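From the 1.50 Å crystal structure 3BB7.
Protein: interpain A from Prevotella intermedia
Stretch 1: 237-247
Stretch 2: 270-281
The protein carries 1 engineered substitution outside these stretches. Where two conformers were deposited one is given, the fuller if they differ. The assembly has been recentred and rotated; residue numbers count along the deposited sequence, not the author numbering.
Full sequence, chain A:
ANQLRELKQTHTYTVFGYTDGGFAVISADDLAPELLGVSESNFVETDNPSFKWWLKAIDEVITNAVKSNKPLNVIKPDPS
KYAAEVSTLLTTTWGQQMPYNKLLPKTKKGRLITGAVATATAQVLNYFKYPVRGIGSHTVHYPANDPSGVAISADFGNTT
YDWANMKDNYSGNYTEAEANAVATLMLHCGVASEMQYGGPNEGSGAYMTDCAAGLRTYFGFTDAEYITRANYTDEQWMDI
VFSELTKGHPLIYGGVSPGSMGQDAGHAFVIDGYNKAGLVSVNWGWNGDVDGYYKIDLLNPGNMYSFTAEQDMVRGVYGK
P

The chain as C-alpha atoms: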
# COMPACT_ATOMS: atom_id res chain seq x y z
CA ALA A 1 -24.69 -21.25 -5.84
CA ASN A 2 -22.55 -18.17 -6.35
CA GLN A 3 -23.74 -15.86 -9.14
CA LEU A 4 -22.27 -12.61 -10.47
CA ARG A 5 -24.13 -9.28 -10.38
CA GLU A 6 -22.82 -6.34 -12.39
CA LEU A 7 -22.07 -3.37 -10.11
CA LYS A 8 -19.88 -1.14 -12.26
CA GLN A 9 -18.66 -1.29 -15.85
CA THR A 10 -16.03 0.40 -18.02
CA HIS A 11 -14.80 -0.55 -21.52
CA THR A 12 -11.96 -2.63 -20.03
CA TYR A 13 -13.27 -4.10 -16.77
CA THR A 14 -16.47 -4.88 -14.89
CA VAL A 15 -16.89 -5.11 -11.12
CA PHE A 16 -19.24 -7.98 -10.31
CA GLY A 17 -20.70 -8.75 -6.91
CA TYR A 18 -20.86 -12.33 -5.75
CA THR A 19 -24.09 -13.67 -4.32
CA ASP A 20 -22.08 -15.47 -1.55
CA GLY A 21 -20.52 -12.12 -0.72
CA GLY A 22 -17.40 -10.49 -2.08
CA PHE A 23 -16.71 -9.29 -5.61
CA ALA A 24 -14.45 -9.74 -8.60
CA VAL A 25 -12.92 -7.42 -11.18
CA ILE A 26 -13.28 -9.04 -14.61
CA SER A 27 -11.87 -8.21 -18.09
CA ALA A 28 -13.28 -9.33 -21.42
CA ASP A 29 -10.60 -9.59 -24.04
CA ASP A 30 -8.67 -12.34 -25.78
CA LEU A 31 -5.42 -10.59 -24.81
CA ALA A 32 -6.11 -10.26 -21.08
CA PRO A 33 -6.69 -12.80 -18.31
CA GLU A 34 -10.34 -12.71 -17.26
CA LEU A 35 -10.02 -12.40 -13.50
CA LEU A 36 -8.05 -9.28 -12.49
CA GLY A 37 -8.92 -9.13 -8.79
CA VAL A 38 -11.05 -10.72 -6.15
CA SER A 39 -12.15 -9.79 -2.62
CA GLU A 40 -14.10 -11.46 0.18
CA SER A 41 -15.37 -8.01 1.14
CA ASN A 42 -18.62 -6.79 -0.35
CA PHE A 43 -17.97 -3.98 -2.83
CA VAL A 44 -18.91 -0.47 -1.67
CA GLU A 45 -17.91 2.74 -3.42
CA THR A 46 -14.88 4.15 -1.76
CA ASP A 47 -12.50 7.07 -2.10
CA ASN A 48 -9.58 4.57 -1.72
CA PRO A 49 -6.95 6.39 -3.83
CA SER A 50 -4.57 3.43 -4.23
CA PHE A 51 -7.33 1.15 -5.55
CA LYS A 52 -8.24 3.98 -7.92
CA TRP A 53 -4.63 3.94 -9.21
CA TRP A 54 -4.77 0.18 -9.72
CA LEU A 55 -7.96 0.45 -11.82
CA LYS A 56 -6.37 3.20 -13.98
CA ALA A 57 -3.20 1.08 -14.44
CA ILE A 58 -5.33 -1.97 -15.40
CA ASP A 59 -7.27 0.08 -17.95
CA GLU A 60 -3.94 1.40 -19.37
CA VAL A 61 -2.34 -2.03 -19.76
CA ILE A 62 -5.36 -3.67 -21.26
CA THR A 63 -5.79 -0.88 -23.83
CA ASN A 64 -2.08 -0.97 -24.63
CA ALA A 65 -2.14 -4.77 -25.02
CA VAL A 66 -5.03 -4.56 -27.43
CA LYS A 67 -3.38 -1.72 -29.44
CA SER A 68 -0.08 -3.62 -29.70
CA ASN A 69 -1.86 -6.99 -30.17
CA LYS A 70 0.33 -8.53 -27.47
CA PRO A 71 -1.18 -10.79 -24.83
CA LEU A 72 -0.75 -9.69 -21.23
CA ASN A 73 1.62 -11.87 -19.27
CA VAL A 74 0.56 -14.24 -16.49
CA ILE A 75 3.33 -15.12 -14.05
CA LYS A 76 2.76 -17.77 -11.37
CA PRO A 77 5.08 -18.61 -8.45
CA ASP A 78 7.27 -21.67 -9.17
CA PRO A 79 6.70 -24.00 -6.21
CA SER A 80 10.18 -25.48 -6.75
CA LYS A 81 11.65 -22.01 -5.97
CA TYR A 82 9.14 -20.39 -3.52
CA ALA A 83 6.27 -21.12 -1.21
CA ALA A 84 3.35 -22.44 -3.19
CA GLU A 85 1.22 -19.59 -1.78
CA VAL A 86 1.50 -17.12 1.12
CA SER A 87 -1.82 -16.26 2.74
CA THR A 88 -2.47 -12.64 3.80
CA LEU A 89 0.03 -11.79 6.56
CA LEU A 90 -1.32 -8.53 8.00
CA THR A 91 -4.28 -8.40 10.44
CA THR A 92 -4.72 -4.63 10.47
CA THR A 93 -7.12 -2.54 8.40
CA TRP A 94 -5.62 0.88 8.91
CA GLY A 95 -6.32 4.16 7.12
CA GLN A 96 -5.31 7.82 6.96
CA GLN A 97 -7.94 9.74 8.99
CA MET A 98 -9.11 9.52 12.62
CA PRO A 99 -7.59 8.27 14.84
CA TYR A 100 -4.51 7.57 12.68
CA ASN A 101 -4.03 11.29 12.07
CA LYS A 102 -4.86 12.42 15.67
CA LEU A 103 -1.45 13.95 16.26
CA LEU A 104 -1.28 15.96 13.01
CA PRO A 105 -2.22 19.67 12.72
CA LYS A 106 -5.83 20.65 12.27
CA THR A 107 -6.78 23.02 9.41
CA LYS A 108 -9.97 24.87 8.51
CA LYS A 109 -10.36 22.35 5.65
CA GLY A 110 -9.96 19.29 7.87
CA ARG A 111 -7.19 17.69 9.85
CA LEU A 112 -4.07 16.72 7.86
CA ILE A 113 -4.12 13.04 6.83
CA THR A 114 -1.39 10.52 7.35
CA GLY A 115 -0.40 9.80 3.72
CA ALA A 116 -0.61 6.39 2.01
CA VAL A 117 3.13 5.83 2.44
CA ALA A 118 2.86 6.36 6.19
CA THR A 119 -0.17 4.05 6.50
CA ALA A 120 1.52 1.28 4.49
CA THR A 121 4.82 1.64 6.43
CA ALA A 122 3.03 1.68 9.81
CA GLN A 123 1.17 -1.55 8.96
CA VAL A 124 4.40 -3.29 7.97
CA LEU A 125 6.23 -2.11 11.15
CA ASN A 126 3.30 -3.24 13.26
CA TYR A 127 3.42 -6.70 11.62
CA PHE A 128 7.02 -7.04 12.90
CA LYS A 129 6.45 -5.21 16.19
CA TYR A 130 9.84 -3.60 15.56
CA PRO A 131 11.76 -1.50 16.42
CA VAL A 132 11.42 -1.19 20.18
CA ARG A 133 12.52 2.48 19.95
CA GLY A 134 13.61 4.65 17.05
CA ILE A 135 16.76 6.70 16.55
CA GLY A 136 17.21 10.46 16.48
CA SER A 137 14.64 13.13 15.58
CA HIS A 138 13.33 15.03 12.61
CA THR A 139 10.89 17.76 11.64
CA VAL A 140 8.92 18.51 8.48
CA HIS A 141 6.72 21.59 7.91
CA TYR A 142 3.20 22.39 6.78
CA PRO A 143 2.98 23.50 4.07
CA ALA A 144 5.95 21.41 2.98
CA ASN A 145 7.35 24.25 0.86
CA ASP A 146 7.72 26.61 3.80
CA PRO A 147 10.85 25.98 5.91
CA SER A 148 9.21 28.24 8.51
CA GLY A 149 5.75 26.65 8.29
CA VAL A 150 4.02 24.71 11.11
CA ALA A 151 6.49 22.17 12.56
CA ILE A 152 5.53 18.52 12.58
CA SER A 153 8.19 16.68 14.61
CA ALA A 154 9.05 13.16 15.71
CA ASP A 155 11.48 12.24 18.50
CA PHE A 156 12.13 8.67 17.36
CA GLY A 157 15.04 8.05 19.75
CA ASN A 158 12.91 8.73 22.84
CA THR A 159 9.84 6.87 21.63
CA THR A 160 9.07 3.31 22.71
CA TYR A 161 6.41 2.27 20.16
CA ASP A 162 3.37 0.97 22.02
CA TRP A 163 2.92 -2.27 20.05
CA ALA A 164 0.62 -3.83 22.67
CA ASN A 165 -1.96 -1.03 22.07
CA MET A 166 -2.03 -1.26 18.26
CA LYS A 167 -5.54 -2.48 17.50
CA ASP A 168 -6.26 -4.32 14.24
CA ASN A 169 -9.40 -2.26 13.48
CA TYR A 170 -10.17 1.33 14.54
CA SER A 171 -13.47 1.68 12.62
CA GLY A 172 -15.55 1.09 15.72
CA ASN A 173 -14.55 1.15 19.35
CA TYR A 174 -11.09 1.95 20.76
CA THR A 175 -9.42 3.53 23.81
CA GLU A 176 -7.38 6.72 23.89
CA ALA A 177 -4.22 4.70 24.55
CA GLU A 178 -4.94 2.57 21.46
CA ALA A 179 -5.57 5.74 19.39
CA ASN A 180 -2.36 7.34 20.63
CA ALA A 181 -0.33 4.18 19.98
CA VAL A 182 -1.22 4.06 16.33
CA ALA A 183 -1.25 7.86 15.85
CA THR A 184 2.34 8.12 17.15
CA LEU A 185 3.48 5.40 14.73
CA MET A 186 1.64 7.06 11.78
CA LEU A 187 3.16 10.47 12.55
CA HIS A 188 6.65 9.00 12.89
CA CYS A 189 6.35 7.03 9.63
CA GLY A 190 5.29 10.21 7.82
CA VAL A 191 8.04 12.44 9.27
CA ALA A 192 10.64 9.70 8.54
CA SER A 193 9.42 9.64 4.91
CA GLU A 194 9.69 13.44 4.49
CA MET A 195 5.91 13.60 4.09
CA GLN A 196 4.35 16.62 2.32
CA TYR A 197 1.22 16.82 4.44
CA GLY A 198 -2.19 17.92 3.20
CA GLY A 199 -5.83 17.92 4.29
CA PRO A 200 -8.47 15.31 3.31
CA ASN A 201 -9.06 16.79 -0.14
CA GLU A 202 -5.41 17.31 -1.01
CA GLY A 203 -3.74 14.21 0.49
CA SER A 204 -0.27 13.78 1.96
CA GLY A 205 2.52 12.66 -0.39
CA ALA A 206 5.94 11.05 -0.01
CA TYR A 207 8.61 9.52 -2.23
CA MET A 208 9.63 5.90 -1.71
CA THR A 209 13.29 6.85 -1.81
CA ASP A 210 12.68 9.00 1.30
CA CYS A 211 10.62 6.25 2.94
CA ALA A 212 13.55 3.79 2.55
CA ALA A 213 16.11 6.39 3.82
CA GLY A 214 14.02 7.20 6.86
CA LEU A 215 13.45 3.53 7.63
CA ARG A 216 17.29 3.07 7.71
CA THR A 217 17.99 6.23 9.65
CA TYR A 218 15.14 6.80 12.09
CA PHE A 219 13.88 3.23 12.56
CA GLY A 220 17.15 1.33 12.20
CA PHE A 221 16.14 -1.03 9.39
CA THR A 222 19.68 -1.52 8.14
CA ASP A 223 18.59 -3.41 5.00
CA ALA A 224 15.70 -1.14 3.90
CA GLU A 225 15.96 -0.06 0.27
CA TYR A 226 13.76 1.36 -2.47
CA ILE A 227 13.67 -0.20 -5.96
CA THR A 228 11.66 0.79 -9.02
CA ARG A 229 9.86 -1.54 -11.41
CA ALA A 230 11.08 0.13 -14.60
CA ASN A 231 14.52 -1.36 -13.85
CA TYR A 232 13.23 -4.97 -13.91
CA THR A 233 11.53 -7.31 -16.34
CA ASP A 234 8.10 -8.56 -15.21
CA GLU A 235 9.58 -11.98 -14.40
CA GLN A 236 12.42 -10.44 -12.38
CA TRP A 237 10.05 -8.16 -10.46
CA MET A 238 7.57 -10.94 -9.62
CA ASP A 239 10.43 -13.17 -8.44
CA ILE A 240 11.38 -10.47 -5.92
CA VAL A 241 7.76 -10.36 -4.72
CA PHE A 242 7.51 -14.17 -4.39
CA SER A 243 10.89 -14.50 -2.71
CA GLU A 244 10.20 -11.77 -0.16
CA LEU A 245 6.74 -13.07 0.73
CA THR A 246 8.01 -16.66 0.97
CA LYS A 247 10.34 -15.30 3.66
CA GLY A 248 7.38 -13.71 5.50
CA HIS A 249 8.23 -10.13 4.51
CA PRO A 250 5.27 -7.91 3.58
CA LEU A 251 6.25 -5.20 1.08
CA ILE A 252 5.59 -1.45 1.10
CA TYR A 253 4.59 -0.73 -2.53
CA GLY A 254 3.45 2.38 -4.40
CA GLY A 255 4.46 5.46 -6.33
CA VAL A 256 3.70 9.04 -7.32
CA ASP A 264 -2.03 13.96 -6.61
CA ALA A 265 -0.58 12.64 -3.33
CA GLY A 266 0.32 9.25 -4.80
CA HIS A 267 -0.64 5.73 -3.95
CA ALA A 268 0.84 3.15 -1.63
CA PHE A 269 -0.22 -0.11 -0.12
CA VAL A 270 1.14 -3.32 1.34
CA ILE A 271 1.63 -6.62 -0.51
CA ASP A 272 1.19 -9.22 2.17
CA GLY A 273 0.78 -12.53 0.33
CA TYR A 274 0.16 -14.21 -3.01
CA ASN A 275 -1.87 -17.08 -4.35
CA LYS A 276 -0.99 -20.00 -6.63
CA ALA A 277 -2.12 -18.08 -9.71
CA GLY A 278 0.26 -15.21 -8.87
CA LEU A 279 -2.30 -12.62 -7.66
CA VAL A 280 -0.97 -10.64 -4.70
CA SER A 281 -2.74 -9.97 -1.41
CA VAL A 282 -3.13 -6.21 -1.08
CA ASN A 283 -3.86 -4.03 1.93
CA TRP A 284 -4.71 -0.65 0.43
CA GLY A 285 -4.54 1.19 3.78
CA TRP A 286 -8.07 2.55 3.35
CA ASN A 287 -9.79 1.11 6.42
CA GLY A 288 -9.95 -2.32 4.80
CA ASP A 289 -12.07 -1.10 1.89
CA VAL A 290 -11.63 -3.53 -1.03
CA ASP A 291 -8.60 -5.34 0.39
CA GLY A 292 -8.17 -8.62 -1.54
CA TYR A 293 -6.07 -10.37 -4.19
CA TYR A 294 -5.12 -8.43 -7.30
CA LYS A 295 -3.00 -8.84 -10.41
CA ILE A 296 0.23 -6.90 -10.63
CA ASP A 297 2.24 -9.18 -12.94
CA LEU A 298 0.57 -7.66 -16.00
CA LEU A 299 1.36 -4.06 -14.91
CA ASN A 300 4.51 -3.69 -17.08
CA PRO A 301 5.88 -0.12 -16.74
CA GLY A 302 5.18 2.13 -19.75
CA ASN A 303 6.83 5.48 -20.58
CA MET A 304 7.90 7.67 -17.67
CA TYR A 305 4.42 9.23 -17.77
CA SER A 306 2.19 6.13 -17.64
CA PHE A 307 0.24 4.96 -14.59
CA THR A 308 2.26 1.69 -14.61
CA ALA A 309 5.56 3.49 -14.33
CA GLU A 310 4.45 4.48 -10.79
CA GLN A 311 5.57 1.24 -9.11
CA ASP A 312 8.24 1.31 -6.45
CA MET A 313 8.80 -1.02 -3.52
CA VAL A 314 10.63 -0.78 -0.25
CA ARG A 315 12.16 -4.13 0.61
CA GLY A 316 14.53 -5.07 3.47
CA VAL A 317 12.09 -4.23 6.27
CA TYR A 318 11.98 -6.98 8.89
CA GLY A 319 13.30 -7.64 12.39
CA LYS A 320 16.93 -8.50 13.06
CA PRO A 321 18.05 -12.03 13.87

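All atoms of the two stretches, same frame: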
# COMPACT_ATOMS: atom_id res chain seq x y z
N TRP A 237 10.79 -8.85 -11.50
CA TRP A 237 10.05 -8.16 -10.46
C TRP A 237 9.15 -9.14 -9.66
O TRP A 237 9.16 -9.11 -8.42
CB TRP A 237 9.18 -7.10 -11.13
CG TRP A 237 8.49 -6.15 -10.22
CD1 TRP A 237 7.15 -6.10 -9.95
CD2 TRP A 237 9.10 -5.09 -9.47
NE1 TRP A 237 6.87 -5.06 -9.09
CE2 TRP A 237 8.05 -4.41 -8.80
CE3 TRP A 237 10.41 -4.61 -9.35
CZ2 TRP A 237 8.28 -3.29 -7.98
CZ3 TRP A 237 10.63 -3.50 -8.54
CH2 TRP A 237 9.57 -2.86 -7.87
N MET A 238 8.44 -10.04 -10.35
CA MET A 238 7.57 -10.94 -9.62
C MET A 238 8.40 -11.92 -8.82
O MET A 238 8.01 -12.29 -7.73
CB MET A 238 6.63 -11.68 -10.56
CG MET A 238 5.58 -10.80 -11.20
SD MET A 238 4.72 -9.68 -10.09
CE MET A 238 3.95 -10.78 -8.89
N ASP A 239 9.59 -12.30 -9.28
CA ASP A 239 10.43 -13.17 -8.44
C ASP A 239 10.86 -12.50 -7.13
O ASP A 239 10.96 -13.17 -6.09
CB ASP A 239 11.63 -13.68 -9.25
CG ASP A 239 11.26 -14.86 -10.17
OD1 ASP A 239 12.11 -15.25 -11.00
OD2 ASP A 239 10.11 -15.39 -10.08
N ILE A 240 11.09 -11.19 -7.16
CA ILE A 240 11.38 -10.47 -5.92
C ILE A 240 10.16 -10.55 -5.00
O ILE A 240 10.30 -10.84 -3.80
CB ILE A 240 11.76 -8.99 -6.18
CG1 ILE A 240 13.09 -8.94 -6.93
CG2 ILE A 240 11.83 -8.22 -4.87
CD1 ILE A 240 13.42 -7.56 -7.46
N VAL A 241 8.98 -10.26 -5.53
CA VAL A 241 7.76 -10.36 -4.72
C VAL A 241 7.59 -11.76 -4.11
O VAL A 241 7.40 -11.90 -2.88
CB VAL A 241 6.51 -9.97 -5.53
CG1 VAL A 241 5.23 -10.20 -4.69
CG2 VAL A 241 6.62 -8.48 -5.98
N PHE A 242 7.69 -12.81 -4.93
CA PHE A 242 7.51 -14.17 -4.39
C PHE A 242 8.56 -14.55 -3.36
O PHE A 242 8.25 -15.17 -2.35
CB PHE A 242 7.46 -15.22 -5.49
CG PHE A 242 6.40 -14.99 -6.53
CD1 PHE A 242 5.12 -14.53 -6.19
CD2 PHE A 242 6.70 -15.26 -7.87
CE1 PHE A 242 4.14 -14.34 -7.19
CE2 PHE A 242 5.74 -15.09 -8.88
CZ PHE A 242 4.46 -14.63 -8.55
N SER A 243 9.81 -14.19 -3.63
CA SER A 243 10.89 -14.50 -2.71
C SER A 243 10.71 -13.79 -1.36
O SER A 243 10.91 -14.40 -0.27
CB SER A 243 12.26 -14.28 -3.35
OG SER A 243 12.50 -12.92 -3.61
N GLU A 244 10.33 -12.51 -1.41
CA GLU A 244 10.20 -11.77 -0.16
C GLU A 244 9.02 -12.31 0.64
O GLU A 244 9.10 -12.49 1.85
CB GLU A 244 10.03 -10.29 -0.43
CG GLU A 244 11.29 -9.63 -0.89
CD GLU A 244 12.30 -9.43 0.19
OE1 GLU A 244 11.99 -9.59 1.39
OE2 GLU A 244 13.44 -9.09 -0.18
N LEU A 245 7.90 -12.57 -0.02
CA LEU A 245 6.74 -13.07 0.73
C LEU A 245 6.94 -14.49 1.26
O LEU A 245 6.45 -14.81 2.36
CB LEU A 245 5.43 -12.91 -0.08
CG LEU A 245 4.76 -11.50 0.05
CD1 LEU A 245 4.27 -11.21 1.49
CD2 LEU A 245 5.65 -10.39 -0.41
N THR A 246 7.64 -15.32 0.49
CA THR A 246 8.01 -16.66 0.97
C THR A 246 8.76 -16.58 2.30
O THR A 246 8.66 -17.47 3.16
CB THR A 246 8.92 -17.34 -0.07
OG1 THR A 246 8.12 -17.73 -1.19
CG2 THR A 246 9.62 -18.58 0.51
N LYS A 247 9.59 -15.55 2.44
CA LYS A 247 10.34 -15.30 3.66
C LYS A 247 9.52 -14.64 4.77
O LYS A 247 10.06 -14.36 5.85
CB LYS A 247 11.55 -14.41 3.35
CG LYS A 247 12.54 -15.01 2.37
CD LYS A 247 13.56 -13.98 1.91
CE LYS A 247 14.43 -14.51 0.77
NZ LYS A 247 14.97 -15.88 1.02
N VAL A 270 0.28 -2.22 0.92
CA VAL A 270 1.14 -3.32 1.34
C VAL A 270 0.80 -4.58 0.54
O VAL A 270 -0.40 -4.92 0.40
CB VAL A 270 1.03 -3.62 2.86
CG1 VAL A 270 1.98 -4.75 3.27
CG2 VAL A 270 1.29 -2.34 3.64
N ILE A 271 1.83 -5.25 0.02
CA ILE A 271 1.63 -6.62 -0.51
C ILE A 271 1.97 -7.56 0.62
O ILE A 271 3.12 -7.58 1.11
CB ILE A 271 2.51 -6.94 -1.74
CG1 ILE A 271 2.10 -6.03 -2.92
CG2 ILE A 271 2.45 -8.47 -2.09
CD1 ILE A 271 3.08 -6.12 -4.08
N ASP A 272 1.01 -8.36 1.02
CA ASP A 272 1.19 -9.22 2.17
C ASP A 272 0.87 -10.68 1.91
O ASP A 272 0.64 -11.44 2.85
CB ASP A 272 0.45 -8.68 3.39
CG ASP A 272 -1.04 -8.75 3.27
OD1 ASP A 272 -1.71 -8.62 4.33
OD2 ASP A 272 -1.58 -8.95 2.15
N GLY A 273 0.95 -11.09 0.65
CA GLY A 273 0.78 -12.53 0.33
C GLY A 273 0.65 -12.68 -1.17
O GLY A 273 0.66 -11.68 -1.92
N TYR A 274 0.44 -13.91 -1.61
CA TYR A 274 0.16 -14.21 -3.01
C TYR A 274 -0.49 -15.56 -3.09
O TYR A 274 -0.34 -16.38 -2.17
CB TYR A 274 1.41 -14.18 -3.89
CG TYR A 274 2.52 -15.14 -3.54
CD1 TYR A 274 3.59 -14.75 -2.74
CD2 TYR A 274 2.51 -16.46 -4.01
CE1 TYR A 274 4.61 -15.63 -2.43
CE2 TYR A 274 3.53 -17.34 -3.70
CZ TYR A 274 4.59 -16.91 -2.93
OH TYR A 274 5.60 -17.78 -2.63
N ASN A 275 -1.23 -15.79 -4.17
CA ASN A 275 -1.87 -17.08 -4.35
C ASN A 275 -1.16 -17.89 -5.43
O ASN A 275 -0.17 -17.43 -6.04
CB ASN A 275 -3.41 -16.97 -4.55
CG ASN A 275 -3.82 -16.36 -5.88
OD1 ASN A 275 -3.03 -16.18 -6.80
ND2 ASN A 275 -5.12 -16.00 -5.98
N LYS A 276 -1.64 -19.12 -5.67
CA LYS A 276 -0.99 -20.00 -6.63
C LYS A 276 -1.01 -19.47 -8.06
O LYS A 276 -0.14 -19.81 -8.86
CB LYS A 276 -1.65 -21.37 -6.58
CG LYS A 276 -1.39 -22.05 -5.29
CD LYS A 276 -1.99 -23.44 -5.35
CE LYS A 276 -1.68 -24.24 -4.12
NZ LYS A 276 -2.50 -25.52 -4.12
N ALA A 277 -2.02 -18.65 -8.40
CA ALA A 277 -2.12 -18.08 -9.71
C ALA A 277 -1.36 -16.76 -9.84
O ALA A 277 -1.41 -16.11 -10.89
CB ALA A 277 -3.57 -17.90 -10.04
N GLY A 278 -0.62 -16.37 -8.79
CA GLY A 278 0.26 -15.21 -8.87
C GLY A 278 -0.39 -13.88 -8.53
O GLY A 278 0.28 -12.85 -8.55
N LEU A 279 -1.70 -13.87 -8.23
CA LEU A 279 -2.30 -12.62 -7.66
C LEU A 279 -1.69 -12.31 -6.30
O LEU A 279 -1.32 -13.22 -5.54
CB LEU A 279 -3.82 -12.75 -7.52
CG LEU A 279 -4.61 -12.60 -8.82
CD1 LEU A 279 -4.39 -13.77 -9.73
CD2 LEU A 279 -6.09 -12.43 -8.45
N VAL A 280 -1.55 -11.02 -5.98
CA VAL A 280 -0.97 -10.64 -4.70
C VAL A 280 -2.05 -10.17 -3.73
O VAL A 280 -3.03 -9.53 -4.14
CB VAL A 280 0.13 -9.57 -4.88
CG1 VAL A 280 1.31 -10.17 -5.63
CG2 VAL A 280 -0.41 -8.32 -5.61
N SER A 281 -1.89 -10.50 -2.44
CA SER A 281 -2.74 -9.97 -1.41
C SER A 281 -2.36 -8.54 -1.15
O SER A 281 -1.18 -8.24 -0.89
CB SER A 281 -2.57 -10.81 -0.14
OG SER A 281 -3.39 -10.31 0.90

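A helix crosses a β-hairpin almost at right angles and packs on it through an apolar face, with no clear hydrogen bond between the two and one tyrosine as the central piece. Helix 237-246 runs at 86° to strand 270-274, their axes 8.3 Å apart at closest approach, and 435 Å² is buried in all.

The helix meets the sheet with Met238, Val241, Phe242 and Leu245, an i, i+3, i+4, i+7 pattern that keeps one side of the helix apolar. Val241 and Leu245 point toward the hairpin. Val241 CG1 lies 4.0 Å from Val280 CG1 and 4.2 Å from Ile271 CG2, so one small branched residue touches both strands. Met238 starts sideways, but its flexible chain, m at all three chi angles, brings CE to 4.2 Å from Val280 CG1. Leu245 sits where the backbones come nearest, its CA 6.0 Å from the CA of Gly273. There its CD1 reaches 3.4 Å from Gly273 N, a buried amide left without a partner, while its CD2 packs 4.1 Å from Ile271 CG2.

Tyr274, chi1 p, turns toward the helix. The edge of Phe242 meets its face, with ring centroids 4.9 Å apart and planes at 58°; Phe242 CD1 is 3.8 Å from Tyr274 CG. Leu245 CB lies at the tyrosine's edge, 3.7 Å from Tyr274 CE1. The phenol oxygen ends near partly exposed Thr246: Tyr274 OH is 2.9 Å from Thr246 OG1, whose hydroxyl donates to Phe242 O (2.8 Å).

The hairpin's type I turn, Asn275 to Gly278, ends in a glycine whose backbone angles would jam a CB against the preceding carbonyl; Phe242 CZ packs 4.3 Å from Gly278 CA. Asp272 points away from the helix, leaving its acid group off the apolar face, and its OD2 accepts from Ser281 OG at 2.6 Å.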